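Local coordinates for protein 3-deoxy-D-manno-octulosonate 8-phosphate phosphatase KdsC (Xanthomonas campestris pv. campestris, PDB 4NAV) that probably hydrolyses 3-deoxy-D-manno-octulosonate 8-phosphate to 3-deoxy-D-manno-octulosonate and inorganic phosphate, a magnesium-dependent step in lipopolysaccharide biosynthesis, at residues D118-L123 with P140-R145; A23-D28 with Q112-G117; T30-R35 with K46-L51. All coordinates share one frame; numbering follows the deposited sequence.

Contact 1 of 3, residues D118-L123 with P140-R145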
loop_
_atom_site.group_PDB
_atom_site.type_symbol
_atom_site.label_atom_id
_atom_site.label_comp_id
_atom_site.label_asym_id
_atom_site.label_seq_id
_atom_site.Cartn_x
_atom_site.Cartn_y
_atom_site.Cartn_z
ATOM N N ASP A 118 0.402 -13.974 13.708
ATOM C CA ASP A 118 1.470 -13.913 12.699
ATOM C C ASP A 118 2.902 -13.960 13.240
ATOM O O ASP A 118 3.824 -14.164 12.457
ATOM C CB ASP A 118 1.315 -12.636 11.875
ATOM C CG ASP A 118 1.586 -11.382 12.678
ATOM O OD1 ASP A 118 0.962 -11.180 13.750
ATOM O OD2 ASP A 118 2.453 -10.589 12.221
ATOM N N ASP A 119 3.093 -13.774 14.550
ATOM C CA ASP A 119 4.449 -13.638 15.140
ATOM C C ASP A 119 4.549 -14.182 16.571
ATOM O O ASP A 119 3.558 -14.596 17.162
ATOM C CB ASP A 119 4.900 -12.158 15.085
ATOM C CG ASP A 119 6.415 -11.981 15.006
ATOM O OD1 ASP A 119 7.160 -12.996 14.948
ATOM O OD2 ASP A 119 6.878 -10.805 15.008
ATOM N N LEU A 120 5.755 -14.161 17.114
ATOM C CA LEU A 120 6.079 -14.761 18.396
ATOM C C LEU A 120 5.120 -14.514 19.532
ATOM O O LEU A 120 4.785 -15.456 20.250
ATOM C CB LEU A 120 7.456 -14.305 18.834
ATOM C CG LEU A 120 8.567 -14.811 17.911
ATOM C CD1 LEU A 120 9.830 -13.991 18.069
ATOM C CD2 LEU A 120 8.829 -16.289 18.170
ATOM N N PRO A 121 4.657 -13.268 19.732
ATOM C CA PRO A 121 3.748 -13.124 20.886
ATOM C C PRO A 121 2.449 -13.976 20.804
ATOM O O PRO A 121 1.860 -14.256 21.838
ATOM C CB PRO A 121 3.443 -11.620 20.927
ATOM C CG PRO A 121 4.505 -10.984 20.063
ATOM C CD PRO A 121 4.795 -12.005 18.996
ATOM N N ASP A 122 2.058 -14.406 19.601
ATOM C CA ASP A 122 0.876 -15.245 19.402
ATOM C C ASP A 122 1.141 -16.740 19.650
ATOM O O ASP A 122 0.219 -17.550 19.760
ATOM C CB ASP A 122 0.332 -15.072 17.994
ATOM C CG ASP A 122 0.112 -13.612 17.619
ATOM O OD1 ASP A 122 -0.651 -12.901 18.298
ATOM O OD2 ASP A 122 0.724 -13.157 16.624
ATOM N N LEU A 123 2.401 -17.104 19.775
ATOM C CA LEU A 123 2.766 -18.500 19.766
ATOM C C LEU A 123 2.203 -19.305 20.940
ATOM O O LEU A 123 1.808 -20.451 20.758
ATOM C CB LEU A 123 4.282 -18.629 19.692
ATOM C CG LEU A 123 5.000 -19.609 18.759
ATOM C CD1 LEU A 123 6.176 -20.349 19.399
ATOM C CD2 LEU A 123 4.000 -20.564 18.167
ATOM N N PRO A 140 8.206 -17.020 9.582
ATOM C CA PRO A 140 8.464 -18.461 9.419
ATOM C C PRO A 140 8.459 -19.278 10.721
ATOM O O PRO A 140 8.027 -20.435 10.708
ATOM C CB PRO A 140 9.860 -18.523 8.791
ATOM C CG PRO A 140 10.054 -17.199 8.165
ATOM C CD PRO A 140 9.251 -16.202 8.946
ATOM N N TRP A 141 8.926 -18.704 11.819
ATOM C CA TRP A 141 8.839 -19.407 13.096
ATOM C C TRP A 141 7.431 -19.780 13.526
ATOM O O TRP A 141 7.256 -20.771 14.224
ATOM C CB TRP A 141 9.512 -18.642 14.227
ATOM C CG TRP A 141 10.963 -18.604 14.101
ATOM C CD1 TRP A 141 11.789 -19.586 13.573
ATOM C CD2 TRP A 141 11.815 -17.555 14.524
ATOM N NE1 TRP A 141 13.095 -19.174 13.627
ATOM C CE2 TRP A 141 13.144 -17.935 14.205
ATOM C CE3 TRP A 141 11.593 -16.328 15.133
ATOM C CZ2 TRP A 141 14.227 -17.133 14.472
ATOM C CZ3 TRP A 141 12.702 -15.510 15.405
ATOM C CH2 TRP A 141 13.992 -15.920 15.073
ATOM N N ILE A 142 6.446 -18.999 13.086
ATOM C CA ILE A 142 5.038 -19.261 13.353
ATOM C C ILE A 142 4.467 -20.161 12.262
ATOM O O ILE A 142 3.795 -21.162 12.566
ATOM C CB ILE A 142 4.234 -17.932 13.445
ATOM C CG1 ILE A 142 4.256 -17.372 14.876
ATOM C CG2 ILE A 142 2.773 -18.130 13.053
ATOM C CD1 ILE A 142 5.636 -17.214 15.472
ATOM N N ALA A 143 4.701 -19.794 11.006
ATOM C CA ALA A 143 4.293 -20.621 9.863
ATOM C C ALA A 143 4.638 -22.112 10.076
ATOM O O ALA A 143 3.793 -22.972 9.935
ATOM C CB ALA A 143 4.966 -20.110 8.593
ATOM N N GLU A 144 5.891 -22.374 10.437
ATOM C CA GLU A 144 6.418 -23.711 10.710
ATOM C C GLU A 144 5.659 -24.473 11.754
ATOM O O GLU A 144 5.769 -25.698 11.816
ATOM C CB GLU A 144 7.778 -23.578 11.353
ATOM C CG GLU A 144 8.985 -23.639 10.468
ATOM C CD GLU A 144 10.219 -23.627 11.344
ATOM O OE1 GLU A 144 10.157 -23.088 12.455
ATOM O OE2 GLU A 144 11.243 -24.161 10.931
ATOM N N ARG A 145 5.011 -23.745 12.656
ATOM C CA ARG A 145 4.407 -24.358 13.825
ATOM C C ARG A 145 2.881 -24.418 13.736
ATOM O O ARG A 145 2.224 -24.887 14.657
ATOM C CB ARG A 145 4.907 -23.652 15.102
ATOM C CG ARG A 145 6.093 -24.363 15.752
ATOM C CD ARG A 145 6.935 -23.509 16.690
ATOM N NE ARG A 145 7.972 -22.861 15.902
ATOM C CZ ARG A 145 9.274 -23.160 15.905
ATOM N NH1 ARG A 145 9.787 -24.107 16.674
ATOM N NH2 ARG A 145 10.068 -22.482 15.104
#
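The acidic loop that follows strand 113-116 rests on helix 140-143 through Ile-142, whose side chain reaches across toward Asp-119, Leu-120 and Leu-123. CD1 of Ile-142 ends 3.4 Å from the carbonyl carbon of Asp-119 and 3.5 Å from N of Leu-120, so the methyl lies against the peptide joining them. CG1 is anti to the carbonyl carbon (chi1 -88°), which carries the ethyl branch onto this peptide, while Ile-142 CB sits 3.9 Å from Asp-118 O. Leu-123 runs past Ile-142 in the opposite sense, with Leu-123 CG 4.1 Å from Ile-142 CD1, and both methyls of Leu-120 approach CE3 of Trp-141 obliquely.

The loop has the GDDxxD pattern of the haloacid dehalogenase (HAD) superfamily, and Asp-118 is a predicted magnesium ligand. The loop is held from within: OD2 of Asp-122 accepts from Asp-119 N (3.2 Å) on the anti lone pair and from Asp-118 N (3.0 Å) above the carboxylate plane. OD1 of Asp-122 pairs with Lys-95, whereas Asp-119 OD2 forms a salt bridge with Arg-160 of the second subunit. On the helix side, Arg-145 NE turns back to Trp-141 O (2.8 Å), with the acceptor in the guanidinium plane.

Contact 2 of 3, residues A23-D28 with Q112-G117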
loop_
_atom_site.group_PDB
_atom_site.type_symbol
_atom_site.label_atom_id
_atom_site.label_comp_id
_atom_site.label_asym_id
_atom_site.label_seq_id
_atom_site.Cartn_x
_atom_site.Cartn_y
_atom_site.Cartn_z
ATOM N N ALA A 23 -13.552 -17.248 18.242
ATOM C CA ALA A 23 -12.535 -16.930 17.228
ATOM C C ALA A 23 -11.744 -15.724 17.691
ATOM O O ALA A 23 -12.312 -14.643 17.863
ATOM C CB ALA A 23 -13.193 -16.644 15.893
ATOM N N CYS A 24 -10.441 -15.901 17.903
ATOM C CA CYS A 24 -9.594 -14.815 18.398
ATOM C C CYS A 24 -8.618 -14.425 17.341
ATOM O O CYS A 24 -8.098 -15.280 16.645
ATOM C CB CYS A 24 -8.819 -15.267 19.622
ATOM S SG CYS A 24 -9.856 -15.855 20.963
ATOM N N PHE A 25 -8.313 -13.138 17.247
ATOM C CA PHE A 25 -7.451 -12.623 16.198
ATOM C C PHE A 25 -6.422 -11.669 16.755
ATOM O O PHE A 25 -6.772 -10.682 17.397
ATOM C CB PHE A 25 -8.286 -11.865 15.179
ATOM C CG PHE A 25 -9.230 -12.724 14.412
ATOM C CD1 PHE A 25 -8.922 -13.159 13.126
ATOM C CD2 PHE A 25 -10.426 -13.110 14.983
ATOM C CE1 PHE A 25 -9.796 -13.950 12.416
ATOM C CE2 PHE A 25 -11.304 -13.905 14.286
ATOM C CZ PHE A 25 -10.994 -14.326 13.004
ATOM N N ASP A 26 -5.146 -11.932 16.465
ATOM C CA ASP A 26 -4.106 -10.924 16.620
ATOM C C ASP A 26 -4.512 -9.709 15.792
ATOM O O ASP A 26 -5.313 -9.809 14.874
ATOM C CB ASP A 26 -2.771 -11.457 16.084
ATOM C CG ASP A 26 -1.595 -10.556 16.424
ATOM O OD1 ASP A 26 -1.582 -10.053 17.581
ATOM O OD2 ASP A 26 -0.695 -10.365 15.556
ATOM N N VAL A 27 -3.978 -8.549 16.106
ATOM C CA VAL A 27 -4.274 -7.359 15.317
ATOM C C VAL A 27 -3.211 -7.197 14.218
ATOM O O VAL A 27 -3.486 -7.391 13.025
ATOM C CB VAL A 27 -4.376 -6.113 16.225
ATOM C CG1 VAL A 27 -4.618 -4.862 15.407
ATOM C CG2 VAL A 27 -5.516 -6.291 17.225
ATOM N N ASP A 28 -2.018 -6.800 14.633
ATOM C CA ASP A 28 -0.982 -6.451 13.695
ATOM C C ASP A 28 -0.388 -7.640 13.035
ATOM O O ASP A 28 0.065 -8.593 13.697
ATOM C CB ASP A 28 0.084 -5.638 14.378
ATOM C CG ASP A 28 -0.359 -4.216 14.600
ATOM O OD1 ASP A 28 -0.481 -3.455 13.582
ATOM O OD2 ASP A 28 -0.547 -3.869 15.780
ATOM N N GLN A 112 -12.439 -25.711 21.332
ATOM C CA GLN A 112 -13.508 -24.994 20.649
ATOM C C GLN A 112 -13.071 -23.583 20.243
ATOM O O GLN A 112 -13.891 -22.744 19.917
ATOM C CB GLN A 112 -14.731 -24.904 21.559
ATOM C CG GLN A 112 -15.294 -26.238 21.996
ATOM C CD GLN A 112 -16.367 -26.080 23.072
ATOM O OE1 GLN A 112 -16.054 -25.823 24.249
ATOM N NE2 GLN A 112 -17.620 -26.275 22.697
ATOM N N VAL A 113 -11.770 -23.337 20.243
ATOM C CA VAL A 113 -11.228 -22.018 20.012
ATOM C C VAL A 113 -10.346 -21.991 18.768
ATOM O O VAL A 113 -9.564 -22.907 18.521
ATOM C CB VAL A 113 -10.363 -21.583 21.198
ATOM C CG1 VAL A 113 -9.872 -20.156 21.011
ATOM C CG2 VAL A 113 -11.140 -21.716 22.494
ATOM N N LEU A 114 -10.489 -20.920 18.000
ATOM C CA LEU A 114 -9.659 -20.646 16.856
ATOM C C LEU A 114 -8.821 -19.445 17.177
ATOM O O LEU A 114 -9.333 -18.475 17.762
ATOM C CB LEU A 114 -10.514 -20.279 15.666
ATOM C CG LEU A 114 -9.751 -19.812 14.416
ATOM C CD1 LEU A 114 -10.541 -20.249 13.196
ATOM C CD2 LEU A 114 -9.470 -18.323 14.371
ATOM N N PHE A 115 -7.545 -19.471 16.801
ATOM C CA PHE A 115 -6.678 -18.317 17.016
ATOM C C PHE A 115 -5.880 -18.033 15.783
ATOM O O PHE A 115 -5.259 -18.937 15.217
ATOM C CB PHE A 115 -5.719 -18.548 18.182
ATOM C CG PHE A 115 -5.066 -17.287 18.678
ATOM C CD1 PHE A 115 -5.516 -16.662 19.841
ATOM C CD2 PHE A 115 -4.039 -16.723 17.988
ATOM C CE1 PHE A 115 -4.941 -15.506 20.301
ATOM C CE2 PHE A 115 -3.468 -15.547 18.426
ATOM C CZ PHE A 115 -3.909 -14.945 19.592
ATOM N N MET A 116 -5.872 -16.783 15.359
ATOM C CA MET A 116 -5.108 -16.397 14.200
ATOM C C MET A 116 -4.067 -15.370 14.588
ATOM O O MET A 116 -4.413 -14.318 15.134
ATOM C CB MET A 116 -6.022 -15.804 13.172
ATOM C CG MET A 116 -5.349 -15.512 11.862
ATOM S SD MET A 116 -6.552 -14.782 10.775
ATOM C CE MET A 116 -5.745 -15.011 9.195
ATOM N N GLY A 117 -2.800 -15.667 14.304
ATOM C CA GLY A 117 -1.703 -14.752 14.630
ATOM C C GLY A 117 -0.577 -14.872 13.624
ATOM O O GLY A 117 -0.589 -15.766 12.800
#
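Cys-24 and Asp-26 hydrogen-bond to Leu-114 and Met-116 across two neighbouring parallel strands at the centre of the Rossmann-like HAD sheet. The strand axes pass 4.7 Å apart, only 16° from parallel. Cys-24 uses both of its backbone polar atoms here: N donates to Leu-114 O at 2.8 Å, and O accepts from Met-116 N at 3.0 Å. Two residues on, Asp-26 N donates to Met-116 O (2.8 Å), almost straight onto that carbonyl, with a C=O...donor angle of 178°. Ala-23 and Phe-25 turn their backbone groups the other way, to His-65, Ala-67 and Ile-69 of strand 65-70, and strand 22-25 is thus hydrogen-bonded along both its edges.

Asp-26 and Asp-28 fit the DxDx(T/V) signature of HAD enzymes; they are predicted to bind magnesium and substrate, respectively. CB of Asp-26 lies 3.4 Å from Met-116 O and close to Gly-117 CA; with CG anti to the backbone N (chi1 -170°) the carboxylate continues past the strand end, where OD1 forms a salt bridge with Lys-95. On one face of the sheet, Cys-24 CB packs 3.6 Å from Phe-115 CD1, with helix 95-105 beyond the ring. On the other, where helix 158-169 lies, Met-116 makes an oblique Met-aromatic contact, its SD 3.7 Å from Phe-25 CD1.

Contact 3 of 3, residues T30-R35 with K46-L51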
loop_
_atom_site.group_PDB
_atom_site.type_symbol
_atom_site.label_atom_id
_atom_site.label_comp_id
_atom_site.label_asym_id
_atom_site.label_seq_id
_atom_site.Cartn_x
_atom_site.Cartn_y
_atom_site.Cartn_z
ATOM N N THR A 30 -2.161 -9.540 11.103
ATOM C CA THR A 30 -3.209 -10.537 10.979
ATOM C C THR A 30 -4.473 -9.906 10.405
ATOM O O THR A 30 -4.949 -10.331 9.344
ATOM C CB THR A 30 -3.471 -11.133 12.354
ATOM O OG1 THR A 30 -2.375 -11.976 12.703
ATOM C CG2 THR A 30 -4.727 -11.935 12.368
ATOM N N LEU A 31 -4.966 -8.854 11.064
ATOM C CA LEU A 31 -5.973 -7.944 10.470
ATOM C C LEU A 31 -5.348 -6.737 9.759
ATOM O O LEU A 31 -6.045 -5.847 9.282
ATOM C CB LEU A 31 -6.892 -7.417 11.560
ATOM C CG LEU A 31 -7.525 -8.487 12.423
ATOM C CD1 LEU A 31 -8.250 -7.844 13.590
ATOM C CD2 LEU A 31 -8.471 -9.330 11.602
ATOM N N THR A 32 -4.023 -6.711 9.726
ATOM C CA THR A 32 -3.236 -5.556 9.278
ATOM C C THR A 32 -2.117 -6.178 8.495
ATOM O O THR A 32 -1.796 -7.341 8.700
ATOM C CB THR A 32 -2.753 -4.801 10.529
ATOM O OG1 THR A 32 -3.810 -3.939 10.987
ATOM C CG2 THR A 32 -1.522 -3.992 10.327
ATOM N N ASP A 33 -1.528 -5.418 7.585
ATOM C CA ASP A 33 -0.355 -5.885 6.810
ATOM C C ASP A 33 0.977 -5.722 7.564
ATOM O O ASP A 33 2.057 -5.759 6.954
ATOM C CB ASP A 33 -0.275 -5.154 5.465
ATOM C CG ASP A 33 -0.239 -3.639 5.613
ATOM O OD1 ASP A 33 -0.179 -3.130 6.746
ATOM O OD2 ASP A 33 -0.321 -2.961 4.573
ATOM N N GLY A 34 0.870 -5.492 8.873
ATOM C CA GLY A 34 1.983 -5.297 9.749
ATOM C C GLY A 34 2.443 -3.844 9.872
ATOM O O GLY A 34 3.379 -3.542 10.628
ATOM N N ARG A 35 1.838 -2.947 9.113
ATOM C CA ARG A 35 2.299 -1.562 9.079
ATOM C C ARG A 35 1.753 -0.705 10.223
ATOM O O ARG A 35 0.589 -0.805 10.566
ATOM C CB ARG A 35 1.929 -0.916 7.741
ATOM C CG ARG A 35 3.031 -0.944 6.717
ATOM C CD ARG A 35 2.525 -0.383 5.411
ATOM N NE ARG A 35 2.554 -1.435 4.397
ATOM C CZ ARG A 35 3.534 -1.727 3.541
ATOM N NH1 ARG A 35 4.685 -1.043 3.470
ATOM N NH2 ARG A 35 3.328 -2.757 2.725
ATOM N N LYS A 46 -3.274 2.283 11.941
ATOM C CA LYS A 46 -3.155 0.969 11.299
ATOM C C LYS A 46 -4.213 0.895 10.231
ATOM O O LYS A 46 -5.181 1.624 10.293
ATOM C CB LYS A 46 -3.380 -0.178 12.289
ATOM C CG LYS A 46 -3.038 0.140 13.743
ATOM C CD LYS A 46 -3.094 -1.081 14.649
ATOM C CE LYS A 46 -2.108 -0.941 15.798
ATOM N NZ LYS A 46 -2.457 -1.794 16.978
ATOM N N ALA A 47 -4.039 0.001 9.261
ATOM C CA ALA A 47 -5.053 -0.212 8.256
ATOM C C ALA A 47 -5.723 -1.558 8.425
ATOM O O ALA A 47 -5.085 -2.613 8.293
ATOM C CB ALA A 47 -4.457 -0.110 6.878
ATOM N N PHE A 48 -7.016 -1.526 8.703
ATOM C CA PHE A 48 -7.844 -2.729 8.652
ATOM C C PHE A 48 -8.497 -2.814 7.280
ATOM O O PHE A 48 -8.338 -1.905 6.469
ATOM C CB PHE A 48 -8.916 -2.679 9.739
ATOM C CG PHE A 48 -8.353 -2.576 11.111
ATOM C CD1 PHE A 48 -8.007 -3.712 11.812
ATOM C CD2 PHE A 48 -8.098 -1.345 11.674
ATOM C CE1 PHE A 48 -7.451 -3.617 13.085
ATOM C CE2 PHE A 48 -7.530 -1.247 12.932
ATOM C CZ PHE A 48 -7.214 -2.384 13.644
ATOM N N ASN A 49 -9.192 -3.919 7.019
ATOM C CA ASN A 49 -9.685 -4.261 5.701
ATOM C C ASN A 49 -11.182 -4.523 5.772
ATOM O O ASN A 49 -11.603 -5.271 6.639
ATOM C CB ASN A 49 -8.990 -5.531 5.245
ATOM C CG ASN A 49 -9.523 -6.033 3.914
ATOM O OD1 ASN A 49 -10.601 -6.645 3.847
ATOM N ND2 ASN A 49 -8.718 -5.874 2.860
ATOM N N VAL A 50 -11.971 -4.002 4.833
ATOM C CA VAL A 50 -13.412 -4.167 4.918
ATOM C C VAL A 50 -13.910 -5.561 4.669
ATOM O O VAL A 50 -14.928 -5.927 5.226
ATOM C CB VAL A 50 -14.210 -3.233 3.984
ATOM C CG1 VAL A 50 -13.928 -1.771 4.349
ATOM C CG2 VAL A 50 -13.919 -3.528 2.508
ATOM N N LEU A 51 -13.208 -6.345 3.841
ATOM C CA LEU A 51 -13.575 -7.761 3.673
ATOM C C LEU A 51 -13.394 -8.513 4.970
ATOM O O LEU A 51 -14.236 -9.316 5.361
ATOM C CB LEU A 51 -12.753 -8.450 2.607
ATOM C CG LEU A 51 -12.823 -7.848 1.198
ATOM C CD1 LEU A 51 -11.949 -8.660 0.212
ATOM C CD2 LEU A 51 -14.253 -7.713 0.673
#
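Leu-31 and Thr-32 come up to different parts of Phe-48. Leu-31 touches it with CB, 3.9 Å from CD1 of the ring, while its carbonyl oxygen lies oblique to the ring, 3.7 Å from Phe-48 CA. Thr-32 instead places OG1 over one ring face, 4.2 Å above the plane and displaced toward the rim. Thr-32 OG1 also donates to Ala-47 O at 3.3 Å, a bond that meets the acceptor well above its carbonyl plane (62° out of it) and off the lone pairs. OG1 lies anti to the carbonyl carbon (chi1 -82°), and this torsion turns the hydroxyl to the strand.

The strand is 44-49, half of the hairpin that emerges just after the DxDx(T/V) loop. Lys-46, Ala-47 and Phe-48 pair antiparallel with a strand of the third subunit, so the sheet continues across the interface of the tetramer; the Phe-48 ring also meets Tyr-38 of that subunit edge-to-face. CB of Lys-46 passes 4.0 Å from Thr-32 OG1 before the extended chain leads NZ to a salt bridge with OD2 of Asp-28, a residue predicted to bind the substrate. Within 30-35, Asp-33 OD1 accepts from Arg-35 N (3.1 Å), an Asx turn around Gly-34, and Arg-35 NH1 forms a salt bridge with Asp-33 of the second subunit. Asn-49 N-caps helix 50-61, its OD1 accepting from Asp-52 N and, weakly, from Leu-51 N.

Overall arrangement
Contact 2 lies near the middle of the chain, about 4 Å from its centre, and is ordered by backbone hydrogen bonds between strands; contacts 1 and 3 lie farther out, about 14 and 12 Å from that centre, yet are also largely buried in the tetramer, where other subunits pack against both. No hydrogen bond crosses contact 1, which depends on apolar packing, and a single hydroxyl bond spans contact 3. All three converge on the predicted active site: 23-28 supplies Asp-26 and Asp-28, 118-123 brings Asp-118 beside Asp-26, and 46-51 reaches Asp-28 through Lys-46. Thr-30 ties 30-35 to this cluster, lying against Met-116, Gly-117 and Asp-118.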